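Local coordinates for protein inositol 2-dehydrogenase/D-chiro-inositol 3-dehydrogenase (Lactobacillus casei, PDB 4MIY) that oxidises myo-inositol and D-chiro-inositol to their keto forms, passing the hydride to NAD, as a four-chain enzyme of the Gfo/Idh/MocA family, at residues F125-D130 against Y236-E241; V5-T10 against A16-L21; A317-S320 against T326-I329. One frame throughout, in Å; residues are numbered along the deposited sequence.

Contact 1. Residues F125-D130 against Y236-E241; sequences FMRRYD and YEVKLE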
loop_
_atom_site.group_PDB
_atom_site.type_symbol
_atom_site.label_atom_id
_atom_site.label_comp_id
_atom_site.label_asym_id
_atom_site.label_seq_id
_atom_site.Cartn_x
_atom_site.Cartn_y
_atom_site.Cartn_z
ATOM N N PHE A 125 1.786 -9.007 -29.526
ATOM C CA PHE A 125 1.752 -9.294 -28.111
ATOM C C PHE A 125 2.250 -8.093 -27.283
ATOM O O PHE A 125 3.396 -8.008 -26.957
ATOM C CB PHE A 125 2.559 -10.550 -27.778
ATOM C CG PHE A 125 1.977 -11.822 -28.332
ATOM C CD1 PHE A 125 0.759 -12.251 -27.947
ATOM C CD2 PHE A 125 2.677 -12.569 -29.216
ATOM C CE1 PHE A 125 0.222 -13.408 -28.454
ATOM C CE2 PHE A 125 2.149 -13.723 -29.732
ATOM C CZ PHE A 125 0.923 -14.124 -29.349
ATOM N N MET A 126 1.345 -7.215 -26.909
ATOM C CA MET A 126 1.713 -5.960 -26.293
ATOM C C MET A 126 2.168 -5.994 -24.846
ATOM O O MET A 126 2.706 -5.054 -24.394
ATOM C CB MET A 126 0.576 -4.940 -26.435
ATOM C CG MET A 126 -0.529 -5.058 -25.396
ATOM S SD MET A 126 -1.483 -6.573 -25.590
ATOM C CE MET A 126 -2.672 -6.435 -24.248
ATOM N N ARG A 127 1.898 -7.077 -24.142
ATOM C CA ARG A 127 2.240 -7.132 -22.734
ATOM C C ARG A 127 3.692 -6.862 -22.482
ATOM O O ARG A 127 4.039 -6.342 -21.488
ATOM C CB ARG A 127 1.902 -8.478 -22.143
ATOM C CG ARG A 127 0.434 -8.801 -22.093
ATOM C CD ARG A 127 -0.215 -8.214 -20.870
ATOM N NE ARG A 127 -1.523 -8.774 -20.572
ATOM C CZ ARG A 127 -1.739 -9.810 -19.784
ATOM N NH1 ARG A 127 -0.756 -10.420 -19.181
ATOM N NH2 ARG A 127 -2.959 -10.225 -19.590
ATOM N N ARG A 128 4.524 -7.241 -23.431
ATOM C CA ARG A 128 5.950 -7.134 -23.270
ATOM C C ARG A 128 6.353 -5.670 -23.217
ATOM O O ARG A 128 7.410 -5.357 -22.764
ATOM C CB ARG A 128 6.683 -7.833 -24.415
ATOM C CG ARG A 128 6.480 -9.298 -24.493
ATOM C CD ARG A 128 7.472 -9.920 -25.453
ATOM N NE ARG A 128 7.153 -11.296 -25.808
ATOM C CZ ARG A 128 8.003 -12.121 -26.382
ATOM N NH1 ARG A 128 9.218 -11.729 -26.663
ATOM N NH2 ARG A 128 7.632 -13.344 -26.663
ATOM N N TYR A 129 5.464 -4.803 -23.659
ATOM C CA TYR A 129 5.751 -3.384 -23.743
ATOM C C TYR A 129 5.166 -2.570 -22.590
ATOM O O TYR A 129 5.400 -1.405 -22.469
ATOM C CB TYR A 129 5.256 -2.843 -25.069
ATOM C CG TYR A 129 6.017 -3.365 -26.276
ATOM C CD1 TYR A 129 7.141 -2.748 -26.714
ATOM C CD2 TYR A 129 5.588 -4.464 -26.949
ATOM C CE1 TYR A 129 7.828 -3.222 -27.775
ATOM C CE2 TYR A 129 6.254 -4.939 -28.022
ATOM C CZ TYR A 129 7.371 -4.319 -28.443
ATOM O OH TYR A 129 8.067 -4.760 -29.524
ATOM N N ASP A 130 4.383 -3.221 -21.771
ATOM C CA ASP A 130 3.814 -2.558 -20.631
ATOM C C ASP A 130 4.903 -2.211 -19.645
ATOM O O ASP A 130 5.715 -3.013 -19.321
ATOM C CB ASP A 130 2.780 -3.443 -19.975
ATOM C CG ASP A 130 2.189 -2.819 -18.739
ATOM O OD1 ASP A 130 1.373 -1.930 -18.899
ATOM O OD2 ASP A 130 2.560 -3.249 -17.646
ATOM N N TYR A 236 -11.135 -4.930 -14.373
ATOM C CA TYR A 236 -10.110 -5.522 -15.188
ATOM C C TYR A 236 -8.773 -5.396 -14.476
ATOM O O TYR A 236 -8.369 -4.328 -14.120
ATOM C CB TYR A 236 -10.037 -4.897 -16.601
ATOM C CG TYR A 236 -9.032 -5.614 -17.468
ATOM C CD1 TYR A 236 -9.379 -6.752 -18.142
ATOM C CD2 TYR A 236 -7.717 -5.199 -17.561
ATOM C CE1 TYR A 236 -8.486 -7.426 -18.866
ATOM C CE2 TYR A 236 -6.819 -5.883 -18.297
ATOM C CZ TYR A 236 -7.190 -7.007 -18.930
ATOM O OH TYR A 236 -6.282 -7.712 -19.661
ATOM N N GLU A 237 -8.099 -6.506 -14.287
ATOM C CA GLU A 237 -6.851 -6.498 -13.568
ATOM C C GLU A 237 -5.897 -7.581 -14.036
ATOM O O GLU A 237 -6.291 -8.683 -14.262
ATOM C CB GLU A 237 -7.122 -6.586 -12.061
ATOM C CG GLU A 237 -5.943 -6.310 -11.198
ATOM C CD GLU A 237 -6.294 -6.121 -9.722
ATOM O OE1 GLU A 237 -7.444 -6.266 -9.332
ATOM O OE2 GLU A 237 -5.369 -5.855 -8.967
ATOM N N VAL A 238 -4.636 -7.204 -14.175
ATOM C CA VAL A 238 -3.547 -8.110 -14.455
ATOM C C VAL A 238 -2.594 -8.150 -13.250
ATOM O O VAL A 238 -2.108 -7.153 -12.830
ATOM C CB VAL A 238 -2.829 -7.680 -15.762
ATOM C CG1 VAL A 238 -1.564 -8.422 -15.992
ATOM C CG2 VAL A 238 -3.753 -7.834 -16.964
ATOM N N LYS A 239 -2.419 -9.328 -12.684
ATOM C CA LYS A 239 -1.551 -9.510 -11.535
ATOM C C LYS A 239 -0.431 -10.472 -11.883
ATOM O O LYS A 239 -0.620 -11.364 -12.642
ATOM C CB LYS A 239 -2.328 -10.082 -10.338
ATOM C CG LYS A 239 -3.606 -9.363 -9.971
ATOM C CD LYS A 239 -4.223 -10.048 -8.776
ATOM C CE LYS A 239 -5.551 -9.442 -8.348
ATOM N NZ LYS A 239 -5.973 -9.929 -7.049
ATOM N N LEU A 240 0.724 -10.267 -11.294
ATOM C CA LEU A 240 1.893 -11.051 -11.588
ATOM C C LEU A 240 2.829 -11.065 -10.401
ATOM O O LEU A 240 3.167 -10.055 -9.893
ATOM C CB LEU A 240 2.609 -10.480 -12.807
ATOM C CG LEU A 240 3.908 -11.162 -13.229
ATOM C CD1 LEU A 240 3.627 -12.575 -13.657
ATOM C CD2 LEU A 240 4.492 -10.407 -14.336
ATOM N N GLU A 241 3.194 -12.249 -9.970
ATOM C CA GLU A 241 4.075 -12.463 -8.854
ATOM C C GLU A 241 5.084 -13.538 -9.236
ATOM O O GLU A 241 4.719 -14.572 -9.692
ATOM C CB GLU A 241 3.257 -12.921 -7.648
ATOM C CG GLU A 241 4.021 -13.211 -6.437
ATOM C CD GLU A 241 3.165 -13.828 -5.335
ATOM O OE1 GLU A 241 2.058 -14.242 -5.607
ATOM O OE2 GLU A 241 3.616 -13.875 -4.204
HETATM O O HOH W 1 -4.290 -8.467 -21.710
#
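Arg127 and Val238 lie where the two backbones come nearest, yet their CA atoms are still 10.1 Å apart, and no main-chain bond joins the segments. Residues 127-129 form a short 3-10 turn, with Tyr129 N bonded to Met126 O (2.9 Å), in the loop between strand 121-123 and helix 131-141. Residues 237-241 belong to strand 237-244, and the gap between turn and sheet is spanned by side chains and one water. Arg127 does most of this. Its chain bends at chi2 (-84°) before running toward the sheet, so that Val238, coming from the opposite direction, sets a methyl over one face of the guanidinium. That methyl, CG2, is displaced toward the rim, 3.6 Å from Arg127 NH2, while Val238 CG1 is 3.8 Å from Arg127 NH1. Tyr236 also comes from the opposite direction to Arg127, its ring plane turned 74° from the guanidinium. The two polar groups are linked through water 1, which lies at the guanidinium edge, in its plane; it accepts from Arg127 NE at 3.0 Å and is hydrogen-bonded to Tyr236 OH, also at 3.0 Å. The remaining nitrogens are taken up by helix 168-185, NH2 in a salt bridge with Glu177 and NH1 with Glu180. These two carboxylates balance the buried charge and, together with the water, probably limit rotation of the guanidinium plane. Next to it, Met126 belongs to the NAD pocket. Lys239 forms salt bridges with Glu241 and Glu248 of a second subunit. This is the junction of a two-domain Gfo/Idh/MocA dehydrogenase, where the chain leaving the Rossmann domain packs on the open-faced sheet of the C-terminal domain.

Contact 2. Residues V5-T10 against A16-L21; sequences VGVIGT and AHIDRL. With NAD (nicotinamide-adenine-dinucleotide), chain E.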
loop_
_atom_site.group_PDB
_atom_site.type_symbol
_atom_site.label_atom_id
_atom_site.label_comp_id
_atom_site.label_asym_id
_atom_site.label_seq_id
_atom_site.Cartn_x
_atom_site.Cartn_y
_atom_site.Cartn_z
ATOM N N VAL A 5 2.050 3.107 -44.570
ATOM C CA VAL A 5 1.421 1.934 -44.015
ATOM C C VAL A 5 0.114 1.591 -44.735
ATOM O O VAL A 5 -0.660 2.447 -45.033
ATOM C CB VAL A 5 1.150 2.153 -42.504
ATOM C CG1 VAL A 5 0.397 1.026 -41.904
ATOM C CG2 VAL A 5 2.449 2.328 -41.777
ATOM N N GLY A 6 -0.066 0.305 -44.983
ATOM C CA GLY A 6 -1.353 -0.234 -45.310
ATOM C C GLY A 6 -1.966 -1.061 -44.175
ATOM O O GLY A 6 -1.298 -1.778 -43.518
ATOM N N VAL A 7 -3.269 -0.941 -44.012
ATOM C CA VAL A 7 -4.009 -1.673 -42.994
ATOM C C VAL A 7 -5.063 -2.590 -43.604
ATOM O O VAL A 7 -5.893 -2.160 -44.319
ATOM C CB VAL A 7 -4.716 -0.749 -42.036
ATOM C CG1 VAL A 7 -5.340 -1.534 -40.901
ATOM C CG2 VAL A 7 -3.801 0.326 -41.506
ATOM N N ILE A 8 -4.974 -3.848 -43.261
ATOM C CA ILE A 8 -5.848 -4.881 -43.729
ATOM C C ILE A 8 -6.731 -5.324 -42.577
ATOM O O ILE A 8 -6.306 -6.042 -41.695
ATOM C CB ILE A 8 -5.044 -6.051 -44.221
ATOM C CG1 ILE A 8 -4.078 -5.598 -45.301
ATOM C CG2 ILE A 8 -5.955 -7.173 -44.727
ATOM C CD1 ILE A 8 -3.059 -6.571 -45.544
ATOM N N GLY A 9 -7.963 -4.870 -42.631
ATOM C CA GLY A 9 -8.929 -5.110 -41.598
ATOM C C GLY A 9 -9.122 -3.834 -40.861
ATOM O O GLY A 9 -8.285 -3.454 -40.074
ATOM N N THR A 10 -10.230 -3.181 -41.087
ATOM C CA THR A 10 -10.506 -1.941 -40.434
ATOM C C THR A 10 -11.708 -2.031 -39.486
ATOM O O THR A 10 -12.641 -1.304 -39.589
ATOM C CB THR A 10 -10.696 -0.810 -41.449
ATOM O OG1 THR A 10 -11.801 -1.104 -42.286
ATOM C CG2 THR A 10 -9.505 -0.714 -42.332
ATOM N N ALA A 16 -8.289 1.378 -34.259
ATOM C CA ALA A 16 -7.489 1.853 -33.153
ATOM C C ALA A 16 -6.006 1.956 -33.510
ATOM O O ALA A 16 -5.358 2.842 -33.086
ATOM C CB ALA A 16 -7.694 0.975 -31.950
ATOM N N HIS A 17 -5.523 1.034 -34.314
ATOM C CA HIS A 17 -4.168 1.138 -34.860
ATOM C C HIS A 17 -4.031 2.302 -35.844
ATOM O O HIS A 17 -3.054 2.968 -35.864
ATOM C CB HIS A 17 -3.735 -0.150 -35.507
ATOM C CG HIS A 17 -3.273 -1.185 -34.546
ATOM N ND1 HIS A 17 -2.544 -0.877 -33.433
ATOM C CD2 HIS A 17 -3.409 -2.520 -34.549
ATOM C CE1 HIS A 17 -2.273 -1.977 -32.776
ATOM N NE2 HIS A 17 -2.771 -2.994 -33.440
ATOM N N ILE A 18 -5.047 2.517 -36.662
ATOM C CA ILE A 18 -5.062 3.686 -37.522
ATOM C C ILE A 18 -5.010 4.972 -36.744
ATOM O O ILE A 18 -4.300 5.866 -37.078
ATOM C CB ILE A 18 -6.295 3.693 -38.461
ATOM C CG1 ILE A 18 -6.183 2.554 -39.449
ATOM C CG2 ILE A 18 -6.495 5.052 -39.110
ATOM C CD1 ILE A 18 -7.404 2.387 -40.309
ATOM N N ASP A 19 -5.806 5.042 -35.696
ATOM C CA ASP A 19 -5.771 6.170 -34.806
ATOM C C ASP A 19 -4.361 6.387 -34.217
ATOM O O ASP A 19 -3.883 7.480 -34.135
ATOM C CB ASP A 19 -6.792 5.965 -33.684
ATOM C CG ASP A 19 -6.887 7.136 -32.786
ATOM O OD1 ASP A 19 -7.149 8.205 -33.289
ATOM O OD2 ASP A 19 -6.672 6.985 -31.590
ATOM N N ARG A 20 -3.741 5.297 -33.818
ATOM C CA ARG A 20 -2.384 5.333 -33.313
ATOM C C ARG A 20 -1.425 5.918 -34.334
ATOM O O ARG A 20 -0.694 6.812 -34.037
ATOM C CB ARG A 20 -1.924 3.936 -32.853
ATOM C CG ARG A 20 -2.284 3.642 -31.401
ATOM C CD ARG A 20 -1.807 2.336 -30.860
ATOM N NE ARG A 20 -2.661 1.229 -31.202
ATOM C CZ ARG A 20 -3.734 0.858 -30.527
ATOM N NH1 ARG A 20 -4.119 1.485 -29.447
ATOM N NH2 ARG A 20 -4.403 -0.171 -30.930
ATOM N N LEU A 21 -1.496 5.416 -35.548
ATOM C CA LEU A 21 -0.588 5.821 -36.595
ATOM C C LEU A 21 -0.849 7.230 -37.071
ATOM O O LEU A 21 0.030 7.889 -37.506
ATOM C CB LEU A 21 -0.635 4.857 -37.754
ATOM C CG LEU A 21 -0.212 3.451 -37.389
ATOM C CD1 LEU A 21 -0.646 2.551 -38.420
ATOM C CD2 LEU A 21 1.260 3.320 -37.216
HETATM P PA NAD E . -13.408 -6.844 -35.642
HETATM O O1A NAD E . -14.302 -7.933 -35.983
HETATM O O2A NAD E . -13.874 -5.628 -35.163
HETATM O O5B NAD E . -12.648 -6.309 -36.925
HETATM C C5B NAD E . -12.053 -7.106 -37.865
HETATM C C4B NAD E . -12.210 -6.459 -39.248
HETATM O O4B NAD E . -11.614 -7.343 -40.160
HETATM C C3B NAD E . -13.639 -6.392 -39.768
HETATM O O3B NAD E . -13.893 -5.139 -40.254
HETATM C C2B NAD E . -13.732 -7.452 -40.831
HETATM O O2B NAD E . -14.654 -7.132 -41.846
HETATM C C1B NAD E . -12.358 -7.443 -41.383
HETATM N N9A NAD E . -11.951 -8.661 -42.047
HETATM C C8A NAD E . -12.213 -9.890 -41.730
HETATM N N7A NAD E . -11.594 -10.761 -42.517
HETATM C C5A NAD E . -10.896 -10.052 -43.382
HETATM C C6A NAD E . -10.032 -10.300 -44.519
HETATM N N6A NAD E . -9.707 -11.501 -44.928
HETATM N N1A NAD E . -9.498 -9.252 -45.101
HETATM C C2A NAD E . -9.751 -8.043 -44.760
HETATM N N3A NAD E . -10.556 -7.739 -43.765
HETATM C C4A NAD E . -11.132 -8.691 -43.058
HETATM O O3 NAD E . -12.315 -7.541 -34.739
HETATM P PN NAD E . -11.112 -6.808 -33.906
HETATM O O1N NAD E . -11.513 -6.717 -32.508
HETATM O O2N NAD E . -10.863 -5.523 -34.444
HETATM O O5D NAD E . -9.967 -7.815 -33.903
HETATM C C5D NAD E . -9.127 -7.890 -35.028
HETATM C C4D NAD E . -7.859 -8.612 -34.706
HETATM O O4D NAD E . -7.204 -7.868 -33.695
HETATM C C3D NAD E . -8.128 -9.983 -34.183
HETATM O O3D NAD E . -7.100 -10.815 -34.621
HETATM C C2D NAD E . -8.044 -9.731 -32.680
HETATM O O2D NAD E . -7.675 -10.917 -32.089
HETATM C C1D NAD E . -6.945 -8.708 -32.602
HETATM N N1N NAD E . -6.972 -7.960 -31.345
HETATM C C2N NAD E . -5.898 -7.947 -30.560
HETATM C C3N NAD E . -5.866 -7.300 -29.342
HETATM C C7N NAD E . -4.618 -7.299 -28.491
HETATM O O7N NAD E . -3.539 -7.481 -28.958
HETATM N N7N NAD E . -4.793 -7.048 -27.257
HETATM C C4N NAD E . -6.992 -6.591 -28.961
HETATM C C5N NAD E . -8.076 -6.621 -29.810
HETATM C C6N NAD E . -8.039 -7.324 -30.985
#
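Val5 and Leu21 reach toward each other tip to tip, Val5 CG1 lying 3.9 Å from Leu21 CD1, and this pair closes one end of a wholly apolar seam between strand 3-8 and helix 12-24. Two residues along the strand, Val7 meets Ile18 at a slant, with Val7 CG2 3.9 Å from Ile18 CG1. The valine turns CG2 to the helix because CG1 takes the place anti to the backbone N (chi1 -173°). Strand, turn and helix open the beta-alpha-beta unit of the NAD-binding Rossmann fold, and the turn carries what looks like the GxGxxG pattern, beginning at Gly9. The backbone angles of Gly9 are ones at which a CB would be jammed against the preceding carbonyl O; its CA lies 3.8 Å from N3A of the NAD adenine. Ile8, which does not touch the helix segment, puts CG2 3.9 Å from C2A of the same ring. Packing slackens toward the turn, where Thr10 CG2 only approaches Ile18 CD1, at 4.3 Å. The helix changes character beyond the seam: Asp19 is partly exposed, whereas Arg20 folds back so that NE donates to His17 ND1 (3.1 Å, 157° at the hydrogen), in the guanidinium plane but tilted 28° from the imidazole plane, with Ala16 O above the guanidinium centre.

Contact 3. Residues A317-S320 against T326-I329; sequences ANRS and TVLI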
loop_
_atom_site.group_PDB
_atom_site.type_symbol
_atom_site.label_atom_id
_atom_site.label_comp_id
_atom_site.label_asym_id
_atom_site.label_seq_id
_atom_site.Cartn_x
_atom_site.Cartn_y
_atom_site.Cartn_z
ATOM N N ALA A 317 -3.495 -26.142 -24.771
ATOM C CA ALA A 317 -4.439 -25.729 -23.779
ATOM C C ALA A 317 -5.865 -26.035 -24.196
ATOM O O ALA A 317 -6.662 -26.450 -23.396
ATOM C CB ALA A 317 -4.272 -24.254 -23.535
ATOM N N ASN A 318 -6.181 -25.794 -25.458
ATOM C CA ASN A 318 -7.495 -26.178 -25.966
ATOM C C ASN A 318 -7.728 -27.711 -25.849
ATOM O O ASN A 318 -8.792 -28.153 -25.511
ATOM C CB ASN A 318 -7.741 -25.645 -27.371
ATOM C CG ASN A 318 -7.953 -24.140 -27.413
ATOM O OD1 ASN A 318 -7.475 -23.468 -28.311
ATOM N ND2 ASN A 318 -8.710 -23.618 -26.479
ATOM N N ARG A 319 -6.684 -28.480 -26.025
ATOM C CA ARG A 319 -6.798 -29.898 -25.845
ATOM C C ARG A 319 -7.070 -30.225 -24.386
ATOM O O ARG A 319 -7.940 -30.982 -24.082
ATOM C CB ARG A 319 -5.533 -30.573 -26.331
ATOM C CG ARG A 319 -5.492 -32.054 -26.177
ATOM C CD ARG A 319 -4.404 -32.710 -27.038
ATOM N NE ARG A 319 -4.249 -32.128 -28.358
ATOM C CZ ARG A 319 -4.852 -32.594 -29.447
ATOM N NH1 ARG A 319 -5.631 -33.666 -29.389
ATOM N NH2 ARG A 319 -4.653 -32.016 -30.618
ATOM N N SER A 320 -6.338 -29.569 -23.495
ATOM C CA SER A 320 -6.500 -29.789 -22.080
ATOM C C SER A 320 -7.885 -29.409 -21.587
ATOM O O SER A 320 -8.383 -30.015 -20.696
ATOM C CB SER A 320 -5.444 -29.016 -21.282
ATOM O OG SER A 320 -5.487 -29.347 -19.920
ATOM N N THR A 326 -3.160 -32.917 -18.294
ATOM C CA THR A 326 -1.941 -32.246 -18.658
ATOM C C THR A 326 -1.538 -32.629 -20.063
ATOM O O THR A 326 -1.531 -33.780 -20.387
ATOM C CB THR A 326 -0.833 -32.614 -17.712
ATOM O OG1 THR A 326 -1.175 -32.231 -16.393
ATOM C CG2 THR A 326 0.431 -31.982 -18.088
ATOM N N VAL A 327 -1.249 -31.633 -20.877
ATOM C CA VAL A 327 -0.743 -31.833 -22.215
ATOM C C VAL A 327 0.719 -31.383 -22.359
ATOM O O VAL A 327 1.053 -30.290 -22.023
ATOM C CB VAL A 327 -1.613 -31.108 -23.213
ATOM C CG1 VAL A 327 -1.081 -31.287 -24.603
ATOM C CG2 VAL A 327 -3.009 -31.571 -23.131
ATOM N N LEU A 328 1.570 -32.246 -22.890
ATOM C CA LEU A 328 2.959 -31.916 -23.051
ATOM C C LEU A 328 3.205 -30.978 -24.194
ATOM O O LEU A 328 2.487 -30.964 -25.141
ATOM C CB LEU A 328 3.804 -33.150 -23.209
ATOM C CG LEU A 328 3.792 -34.129 -22.058
ATOM C CD1 LEU A 328 4.783 -35.191 -22.323
ATOM C CD2 LEU A 328 4.089 -33.526 -20.757
ATOM N N ILE A 329 4.242 -30.179 -24.038
ATOM C CA ILE A 329 4.690 -29.218 -25.028
ATOM C C ILE A 329 6.187 -29.386 -25.277
ATOM O O ILE A 329 6.967 -29.453 -24.379
ATOM C CB ILE A 329 4.469 -27.771 -24.536
ATOM C CG1 ILE A 329 3.002 -27.449 -24.437
ATOM C CG2 ILE A 329 5.116 -26.797 -25.469
ATOM C CD1 ILE A 329 2.754 -26.225 -23.625
#
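Val327 carries this contact almost alone, offering one methyl, CG2, to two consecutive residues of helix 304-323. With CG1 anti to the backbone N (chi1 179°), CG2 falls anti to the carbonyl carbon and is directed at the helix. There it meets the Ser320 backbone, 3.9 Å from Ser320 N, and the Ser320 side chain, 4.0 Å from Ser320 CB. The same methyl lies 4.0 Å from Arg319 CG. Arg319 stays extended through chi2, which lays the aliphatic root of the chain across Val327 at about a right angle. At chi3 (-39°) the chain bends, and it is the CB and CG methylenes, not the guanidinium, that touch the valine. Arg319 therefore forms the exposed border of the contact, while Ser320 is its buried side. The serine hydroxyl has polar partners outside the segments: Ser320 OG is hydrogen-bonded to Glu325 O, in the turn between helix and strand, and to Ile194 N of strand 189-195. Val327 also rests on Ala316 one turn back along the helix, and Ile329 continues this apolar face onto Thr313 and Ala316. Strand 327-328 pairs antiparallel with strand 189-195 at the margin of the mixed sheet, and after the turn it runs back alongside helix 304-323, with helix 168-185 packed beside that helix at Ala317 and Asn318.

How the contacts relate
Along the chain contact 2 comes first and closes before contact 1 opens, and contact 3 follows near the C-terminus. Contact 2 belongs to the parallel sheet of the NAD-binding domain, whereas contacts 1 and 3 reach the same mixed sheet of the C-terminal domain, through strand 237-244 and the outermost strand 327-328. Helix 168-185 packs near both of these. The centre of contact 1 is 23 Å from each of the other two; contacts 2 and 3 are 34 Å apart, on opposite sides of the chain's centre. Contact 1 lies where the domains meet, its loop following strand 121-123 of the parallel sheet and packing on the mixed one. It shares the NAD pocket with contact 2 through Met126, while contact 3 is structural packing remote from the cofactor-binding turn.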